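Local coordinates for putative uncharacterized protein (Bacteroides eggerthii DSM 20697, PDB 5BYP) that is of unknown function but carries a lipocalin-like domain, a fold whose relatives often bind small hydrophobic ligands inside a beta-barrel, at residues A[37-42]-A[66-71]; A[30-35]-A[93-98]. All coordinates share one frame; numbering follows the deposited sequence.

Contact 1: A[37-42]-A[66-71]; sequences GSFLAY and ITLWPD
Phe39 meets Ile66 and Leu68 in a purely apolar contact inside the barrel, between two strands of the same sheet that are not direct neighbours. Strand 51-60 lies between them and pairs with both. Even so, the CA atoms of Phe39 and Ile66 are only 7.4 Å apart, which fits a sheet that curls strongly here.

The Phe39 side chain points inward. Its CG is anti to the backbone N (chi1 175°), and the ring reaches out to present one face to Ile66. The CG2 methyl of Ile66 sits over that face, off centre toward the rim, and makes a CH-pi contact. It lies 3.5 Å from the ring centroid, with the line from the centroid tilted 16° from the ring normal. The CD1 methyl of Ile66 touches the ring at another point, 3.9 Å from Phe39 CE1. Leu68 approaches differently. Its CD2 methyl lies at the ring edge, near the ring plane, 4.0 Å from Phe39 CE2. Ile66 thus covers part of one face and Leu68 touches the edge. All three residues are buried.

Replacing Phe39 with alanine would probably leave the Ile66 CG2 methyl without the face it rests on and open a gap between strand 38-43 and the Ile66 and Leu68 side chains.

Further aromatics extend this packing. Tyr32 meets the Phe39 ring edge-to-face, and Phe34 meets it at a steep angle. Leu68 also packs on Phe93, and Ile66 on Phe103.

No hydrogen bond links the two segments. Apolar side chains meeting across the inside of a curled antiparallel sheet are characteristic of the lipocalin-like beta-barrel of the calycin clan.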
ATOM      1  N   GLY A  37      11.503   5.269   6.375  1.00 97.72           N
ATOM      2  CA  GLY A  37      10.933   6.264   5.467  1.00 95.33           C
ATOM      3  C   GLY A  37      10.592   5.764   4.068  1.00 93.62           C
ATOM      4  O   GLY A  37       9.785   6.384   3.374  1.00 90.85           O
ATOM      5  N   SER A  38      11.203   4.650   3.638  1.00 88.89           N
ATOM      6  CA  SER A  38      10.961   4.088   2.309  1.00 86.49           C
ATOM      7  C   SER A  38       9.871   3.033   2.323  1.00 89.52           C
ATOM      8  O   SER A  38       9.759   2.235   3.267  1.00 90.41           O
ATOM      9  CB  SER A  38      12.231   3.489   1.728  1.00 91.68           C
ATOM     10  OG  SER A  38      13.135   4.525   1.388  1.00106.36           O
ATOM     11  N   PHE A  39       9.087   3.007   1.250  1.00 81.86           N
ATOM     12  CA  PHE A  39       7.989   2.082   1.102  1.00 78.63           C
ATOM     13  C   PHE A  39       8.201   1.185  -0.096  1.00 82.56           C
ATOM     14  O   PHE A  39       8.694   1.629  -1.130  1.00 82.60           O
ATOM     15  CB  PHE A  39       6.680   2.852   0.971  1.00 78.12           C
ATOM     16  CG  PHE A  39       5.481   1.995   0.694  1.00 77.98           C
ATOM     17  CD1 PHE A  39       4.906   1.222   1.707  1.00 81.19           C
ATOM     18  CD2 PHE A  39       4.905   1.966  -0.578  1.00 78.55           C
ATOM     19  CE1 PHE A  39       3.791   0.422   1.453  1.00 80.55           C
ATOM     20  CE2 PHE A  39       3.772   1.172  -0.827  1.00 79.91           C
ATOM     21  CZ  PHE A  39       3.222   0.414   0.193  1.00 78.20           C
ATOM     22  N   LEU A  40       7.839  -0.090   0.058  1.00 79.41           N
ATOM     23  CA  LEU A  40       7.892  -1.132  -0.968  1.00 78.08           C
ATOM     24  C   LEU A  40       6.591  -1.869  -0.992  1.00 81.27           C
ATOM     25  O   LEU A  40       5.991  -2.079   0.061  1.00 83.19           O
ATOM     26  CB  LEU A  40       9.040  -2.126  -0.677  1.00 80.16           C
ATOM     27  CG  LEU A  40      10.454  -1.538  -0.597  1.00 87.72           C
ATOM     28  CD1 LEU A  40      11.390  -2.476   0.123  1.00 91.10           C
ATOM     29  CD2 LEU A  40      11.001  -1.164  -1.993  1.00 87.03           C
ATOM     30  N   ALA A  41       6.153  -2.299  -2.164  1.00 75.45           N
ATOM     31  CA  ALA A  41       4.944  -3.099  -2.296  1.00 75.50           C
ATOM     32  C   ALA A  41       5.130  -4.112  -3.433  1.00 85.45           C
ATOM     33  O   ALA A  41       5.789  -3.782  -4.432  1.00 85.02           O
ATOM     34  CB  ALA A  41       3.748  -2.201  -2.555  1.00 74.53           C
ATOM     35  N   TYR A  42       4.644  -5.374  -3.252  1.00 86.24           N
ATOM     36  CA  TYR A  42       4.797  -6.419  -4.279  1.00 88.55           C
ATOM     37  C   TYR A  42       3.539  -7.286  -4.437  1.00 89.62           C
ATOM     38  O   TYR A  42       2.874  -7.632  -3.450  1.00 87.43           O
ATOM     39  CB  TYR A  42       6.012  -7.341  -4.018  1.00 94.71           C
ATOM     40  CG  TYR A  42       6.935  -6.920  -2.897  1.00102.40           C
ATOM     41  CD1 TYR A  42       7.906  -5.941  -3.094  1.00105.50           C
ATOM     42  CD2 TYR A  42       6.938  -7.595  -1.687  1.00106.71           C
ATOM     43  CE1 TYR A  42       8.775  -5.561  -2.072  1.00109.66           C
ATOM     44  CE2 TYR A  42       7.823  -7.248  -0.667  1.00109.94           C
ATOM     45  CZ  TYR A  42       8.745  -6.230  -0.866  1.00122.95           C
ATOM     46  OH  TYR A  42       9.634  -5.883   0.130  1.00136.42           O
ATOM     47  N   ILE A  66       1.224   7.261   2.552  1.00 80.92           N
ATOM     48  CA  ILE A  66       2.050   6.552   1.587  1.00 77.09           C
ATOM     49  C   ILE A  66       1.976   7.253   0.225  1.00 77.56           C
ATOM     50  O   ILE A  66       0.886   7.442  -0.332  1.00 77.58           O
ATOM     51  CB  ILE A  66       1.696   5.052   1.472  1.00 78.77           C
ATOM     52  CG1 ILE A  66       1.495   4.378   2.876  1.00 80.04           C
ATOM     53  CG2 ILE A  66       2.769   4.349   0.646  1.00 78.31           C
ATOM     54  CD1 ILE A  66       1.086   2.907   2.840  1.00 87.50           C
ATOM     55  N   THR A  67       3.147   7.645  -0.295  1.00 71.34           N
ATOM     56  CA  THR A  67       3.298   8.299  -1.599  1.00 68.63           C
ATOM     57  C   THR A  67       4.170   7.424  -2.479  1.00 71.89           C
ATOM     58  O   THR A  67       5.232   6.983  -2.039  1.00 72.14           O
ATOM     59  CB  THR A  67       3.880   9.708  -1.437  1.00 76.13           C
ATOM     60  OG1 THR A  67       3.158  10.414  -0.426  1.00 88.37           O
ATOM     61  CG2 THR A  67       3.873  10.500  -2.728  1.00 66.47           C
ATOM     62  N   LEU A  68       3.710   7.132  -3.708  1.00 68.80           N
ATOM     63  CA  LEU A  68       4.475   6.309  -4.646  1.00 67.76           C
ATOM     64  C   LEU A  68       5.431   7.146  -5.489  1.00 77.00           C
ATOM     65  O   LEU A  68       5.054   8.215  -5.986  1.00 77.45           O
ATOM     66  CB  LEU A  68       3.566   5.517  -5.578  1.00 64.85           C
ATOM     67  CG  LEU A  68       2.709   4.441  -4.971  1.00 67.48           C
ATOM     68  CD1 LEU A  68       2.203   3.537  -6.037  1.00 65.59           C
ATOM     69  CD2 LEU A  68       3.479   3.628  -3.932  1.00 70.26           C
ATOM     70  N   TRP A  69       6.627   6.590  -5.747  1.00 74.53           N
ATOM     71  CA  TRP A  69       7.642   7.224  -6.556  1.00 74.94           C
ATOM     72  C   TRP A  69       7.622   6.698  -8.005  1.00 74.80           C
ATOM     73  O   TRP A  69       7.532   5.489  -8.219  1.00 71.48           O
ATOM     74  CB  TRP A  69       9.013   7.010  -5.934  1.00 76.44           C
ATOM     75  CG  TRP A  69      10.002   8.004  -6.435  1.00 78.86           C
ATOM     76  CD1 TRP A  69      10.877   7.827  -7.461  1.00 82.77           C
ATOM     77  CD2 TRP A  69      10.042   9.411  -6.110  1.00 79.04           C
ATOM     78  NE1 TRP A  69      11.556   8.998  -7.710  1.00 83.96           N
ATOM     79  CE2 TRP A  69      11.044   9.991  -6.912  1.00 84.79           C
ATOM     80  CE3 TRP A  69       9.338  10.230  -5.195  1.00 79.92           C
ATOM     81  CZ2 TRP A  69      11.390  11.337  -6.814  1.00 85.41           C
ATOM     82  CZ3 TRP A  69       9.687  11.560  -5.092  1.00 83.39           C
ATOM     83  CH2 TRP A  69      10.719  12.097  -5.875  1.00 85.45           C
ATOM     84  N   PRO A  70       7.663   7.573  -9.039  1.00 72.18           N
ATOM     85  CA  PRO A  70       7.799   9.041  -9.009  1.00 70.86           C
ATOM     86  C   PRO A  70       6.507   9.733  -8.628  1.00 70.66           C
ATOM     87  O   PRO A  70       5.424   9.293  -9.014  1.00 69.76           O
ATOM     88  CB  PRO A  70       8.189   9.371 -10.453  1.00 72.36           C
ATOM     89  CG  PRO A  70       7.535   8.304 -11.267  1.00 75.54           C
ATOM     90  CD  PRO A  70       7.619   7.071 -10.431  1.00 71.86           C
ATOM     91  N   ASP A  71       6.632  10.835  -7.899  1.00 66.53           N
ATOM     92  CA  ASP A  71       5.496  11.623  -7.478  1.00 65.99           C
ATOM     93  C   ASP A  71       5.055  12.542  -8.637  1.00 69.54           C
ATOM     94  O   ASP A  71       5.597  12.431  -9.724  1.00 67.57           O
ATOM     95  CB  ASP A  71       5.839  12.399  -6.205  1.00 68.16           C
ATOM     96  CG  ASP A  71       6.995  13.398  -6.285  1.00 73.91           C
ATOM     97  OD1 ASP A  71       7.619  13.528  -7.394  1.00 68.69           O
ATOM     98  OD2 ASP A  71       7.278  14.061  -5.249  1.00 81.46           O
TER

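Contact 2: A[30-35]-A[93-98]; sequences IFYGFQ and FGWGDT
Tyr32 on a barrel strand meets Phe93 and Trp95 on the loop after helix 87-92, a loop that brings aromatic side chains into the interior of the lipocalin-like barrel. The contact is small and buried, and it lies close to the centre of the chain.

The tyrosine touches chiefly with its hydroxyl oxygen. Its CG is anti to the carbonyl carbon, beside the backbone N (chi1 -82°), which lets the hydroxyl end of the side chain approach the loop. Tyr32 OH comes to 3.8 Å from Trp95 CZ2, on the six-membered part of the indole. It also lies 4.0 Å from Phe93 CD1. Both approaches are oblique to the rings concerned. Tyr32 CZ and Phe93 CE1 are 4.4 Å apart, a looser apolar contact. The phenol runs past both loop side chains in the opposite direction, and no hydrogen bond joins the two segments.

The two loop aromatics also pack on each other. Phe93 CD1 lies 3.3 Å above the plane of the Trp95 ring, offset toward its rim. Between them Gly94 has a positive phi (74°), where the chain leaves helix 87-92; Phe93 and Trp95, on its two sides in sequence, both reach Tyr32.

Several parts of the fold surround this group. Phe124, on strand 120-126, meets the Tyr32 ring at an angle, and Phe53, on strand 51-60, meets Phe93 edge-to-face. Trp95 packs on Ile66 and Leu68 of strand 63-68. On the helical side, Phe92 of helix 87-92 touches Tyr32, and Tyr89 of the same helix packs on Trp95.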
ATOM      1  N   ILE A  30      -0.471  -9.979  -2.107  1.00 82.77           N
ATOM      2  CA  ILE A  30      -0.040  -8.610  -1.792  1.00 79.78           C
ATOM      3  C   ILE A  30       0.807  -8.506  -0.495  1.00 85.69           C
ATOM      4  O   ILE A  30       0.457  -9.071   0.547  1.00 87.14           O
ATOM      5  CB  ILE A  30      -1.292  -7.686  -1.724  1.00 81.04           C
ATOM      6  CG1 ILE A  30      -1.980  -7.604  -3.124  1.00 79.52           C
ATOM      7  CG2 ILE A  30      -0.965  -6.285  -1.144  1.00 80.93           C
ATOM      8  CD1 ILE A  30      -3.211  -6.671  -3.254  1.00 81.38           C
ATOM      9  N   PHE A  31       1.917  -7.730  -0.586  1.00 81.03           N
ATOM     10  CA  PHE A  31       2.836  -7.439   0.518  1.00 80.88           C
ATOM     11  C   PHE A  31       3.207  -5.954   0.514  1.00 84.19           C
ATOM     12  O   PHE A  31       3.369  -5.364  -0.558  1.00 83.63           O
ATOM     13  CB  PHE A  31       4.105  -8.299   0.411  1.00 84.07           C
ATOM     14  CG  PHE A  31       3.873  -9.789   0.479  1.00 89.21           C
ATOM     15  CD1 PHE A  31       3.500 -10.506  -0.654  1.00 93.11           C
ATOM     16  CD2 PHE A  31       4.085 -10.488   1.663  1.00 94.40           C
ATOM     17  CE1 PHE A  31       3.285 -11.883  -0.588  1.00 96.21           C
ATOM     18  CE2 PHE A  31       3.916 -11.871   1.712  1.00 99.10           C
ATOM     19  CZ  PHE A  31       3.498 -12.555   0.591  1.00 97.22           C
ATOM     20  N   TYR A  32       3.326  -5.345   1.717  1.00 80.45           N
ATOM     21  CA  TYR A  32       3.794  -3.957   1.923  1.00 78.37           C
ATOM     22  C   TYR A  32       5.071  -4.005   2.715  1.00 83.52           C
ATOM     23  O   TYR A  32       5.165  -4.786   3.645  1.00 85.03           O
ATOM     24  CB  TYR A  32       2.740  -3.105   2.665  1.00 78.03           C
ATOM     25  CG  TYR A  32       1.611  -2.520   1.825  1.00 74.68           C
ATOM     26  CD1 TYR A  32       1.114  -3.201   0.714  1.00 73.64           C
ATOM     27  CD2 TYR A  32       0.933  -1.371   2.238  1.00 74.43           C
ATOM     28  CE1 TYR A  32       0.008  -2.727   0.011  1.00 69.61           C
ATOM     29  CE2 TYR A  32      -0.138  -0.862   1.512  1.00 72.95           C
ATOM     30  CZ  TYR A  32      -0.615  -1.556   0.417  1.00 73.76           C
ATOM     31  OH  TYR A  32      -1.710  -1.078  -0.253  1.00 72.78           O
ATOM     32  N   GLY A  33       6.058  -3.220   2.320  1.00 81.73           N
ATOM     33  CA  GLY A  33       7.360  -3.162   2.991  1.00 83.67           C
ATOM     34  C   GLY A  33       7.669  -1.771   3.490  1.00 86.63           C
ATOM     35  O   GLY A  33       7.382  -0.789   2.805  1.00 83.84           O
ATOM     36  N   PHE A  34       8.216  -1.675   4.699  1.00 86.04           N
ATOM     37  CA  PHE A  34       8.522  -0.393   5.319  1.00 86.65           C
ATOM     38  C   PHE A  34       9.960  -0.389   5.804  1.00 95.36           C
ATOM     39  O   PHE A  34      10.374  -1.336   6.455  1.00 96.89           O
ATOM     40  CB  PHE A  34       7.551  -0.125   6.486  1.00 88.54           C
ATOM     41  CG  PHE A  34       6.084  -0.145   6.112  1.00 87.26           C
ATOM     42  CD1 PHE A  34       5.353  -1.327   6.157  1.00 88.56           C
ATOM     43  CD2 PHE A  34       5.424   1.026   5.743  1.00 88.14           C
ATOM     44  CE1 PHE A  34       4.000  -1.344   5.801  1.00 87.41           C
ATOM     45  CE2 PHE A  34       4.061   1.011   5.414  1.00 89.42           C
ATOM     46  CZ  PHE A  34       3.360  -0.172   5.450  1.00 86.34           C
ATOM     47  N   GLN A  35      10.740   0.626   5.432  1.00 94.71           N
ATOM     48  CA  GLN A  35      12.147   0.728   5.849  1.00 98.78           C
ATOM     49  C   GLN A  35      12.580   2.171   5.969  1.00103.48           C
ATOM     50  O   GLN A  35      12.819   2.806   4.945  1.00102.93           O
ATOM     51  CB  GLN A  35      13.116   0.016   4.854  1.00100.78           C
ATOM     52  CG  GLN A  35      12.806  -1.438   4.458  1.00122.86           C
ATOM     53  CD  GLN A  35      13.143  -2.443   5.535  1.00144.70           C
ATOM     54  OE1 GLN A  35      14.173  -2.349   6.235  1.00139.19           O
ATOM     55  NE2 GLN A  35      12.311  -3.477   5.637  1.00136.96           N
ATOM     56  N   PHE A  93      -3.197  -0.745  -6.271  1.00 74.47           N
ATOM     57  CA  PHE A  93      -3.469   0.320  -5.333  1.00 74.57           C
ATOM     58  C   PHE A  93      -4.855   0.897  -5.511  1.00 81.46           C
ATOM     59  O   PHE A  93      -5.647   0.840  -4.571  1.00 84.22           O
ATOM     60  CB  PHE A  93      -2.416   1.418  -5.439  1.00 74.61           C
ATOM     61  CG  PHE A  93      -1.039   0.936  -5.086  1.00 73.55           C
ATOM     62  CD1 PHE A  93      -0.696   0.665  -3.765  1.00 74.96           C
ATOM     63  CD2 PHE A  93      -0.097   0.691  -6.079  1.00 73.42           C
ATOM     64  CE1 PHE A  93       0.596   0.246  -3.430  1.00 74.93           C
ATOM     65  CE2 PHE A  93       1.187   0.261  -5.747  1.00 75.83           C
ATOM     66  CZ  PHE A  93       1.537   0.073  -4.419  1.00 73.23           C
ATOM     67  N   GLY A  94      -5.124   1.475  -6.686  1.00 77.29           N
ATOM     68  CA  GLY A  94      -6.389   2.137  -6.980  1.00 76.98           C
ATOM     69  C   GLY A  94      -6.487   3.467  -6.261  1.00 79.43           C
ATOM     70  O   GLY A  94      -7.581   3.978  -6.044  1.00 80.04           O
ATOM     71  N   TRP A  95      -5.337   4.043  -5.905  1.00 75.33           N
ATOM     72  CA  TRP A  95      -5.239   5.296  -5.147  1.00 76.35           C
ATOM     73  C   TRP A  95      -5.500   6.545  -6.000  1.00 82.01           C
ATOM     74  O   TRP A  95      -5.391   7.671  -5.483  1.00 84.58           O
ATOM     75  CB  TRP A  95      -3.855   5.422  -4.493  1.00 73.83           C
ATOM     76  CG  TRP A  95      -3.522   4.340  -3.511  1.00 74.98           C
ATOM     77  CD1 TRP A  95      -4.366   3.392  -3.006  1.00 78.86           C
ATOM     78  CD2 TRP A  95      -2.278   4.177  -2.823  1.00 74.32           C
ATOM     79  NE1 TRP A  95      -3.702   2.609  -2.091  1.00 78.37           N
ATOM     80  CE2 TRP A  95      -2.415   3.061  -1.968  1.00 78.43           C
ATOM     81  CE3 TRP A  95      -1.026   4.820  -2.907  1.00 74.63           C
ATOM     82  CZ2 TRP A  95      -1.362   2.580  -1.201  1.00 77.63           C
ATOM     83  CZ3 TRP A  95       0.023   4.328  -2.159  1.00 76.29           C
ATOM     84  CH2 TRP A  95      -0.149   3.230  -1.309  1.00 77.56           C
ATOM     85  N   GLY A  96      -5.814   6.349  -7.279  1.00 76.47           N
ATOM     86  CA  GLY A  96      -6.127   7.442  -8.188  1.00 76.66           C
ATOM     87  C   GLY A  96      -4.910   8.124  -8.758  1.00 80.39           C
ATOM     88  O   GLY A  96      -3.776   7.722  -8.479  1.00 78.92           O
ATOM     89  N   ASP A  97      -5.139   9.208  -9.513  1.00 77.53           N
ATOM     90  CA  ASP A  97      -4.110   9.972 -10.235  1.00 75.95           C
ATOM     91  C   ASP A  97      -2.978  10.486  -9.332  1.00 81.74           C
ATOM     92  O   ASP A  97      -1.845  10.648  -9.803  1.00 81.05           O
ATOM     93  CB  ASP A  97      -4.769  11.161 -10.948  1.00 78.16           C
ATOM     94  CG  ASP A  97      -3.839  11.989 -11.793  1.00 89.35           C
ATOM     95  OD1 ASP A  97      -3.470  11.525 -12.919  1.00 91.19           O
ATOM     96  OD2 ASP A  97      -3.478  13.092 -11.353  1.00 95.58           O
ATOM     97  N   THR A  98      -3.277  10.757  -8.060  1.00 80.22           N
ATOM     98  CA  THR A  98      -2.296  11.364  -7.162  1.00 80.76           C
ATOM     99  C   THR A  98      -1.141  10.371  -6.790  1.00 81.67           C
ATOM    100  O   THR A  98      -0.014  10.824  -6.555  1.00 79.39           O
ATOM    101  CB  THR A  98      -2.995  11.943  -5.921  1.00 95.65           C
ATOM    102  OG1 THR A  98      -2.114  12.852  -5.273  1.00101.31           O
ATOM    103  CG2 THR A  98      -3.463  10.872  -4.931  1.00 98.53           C
TER

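Overall arrangement
Following the chain from the N terminus, strand 30-35 is the first of the contact segments to be reached, and strand 38-43 follows as its antiparallel partner. A probable backbone hydrogen bond from Tyr42 N to Phe31 O links the two strands. The chain then runs through strand 51-60 to segment 66-71, where contact 1 closes the shorter loop. It goes on through helices 77-84 and 87-92 to segment 93-98, where contact 2 closes the longer one. Contact 1 is therefore nested inside contact 2. Their centres are about 7 Å apart. Contact 1 ties barrel strands to each other, while contact 2 ties the barrel to the loop that follows the helices.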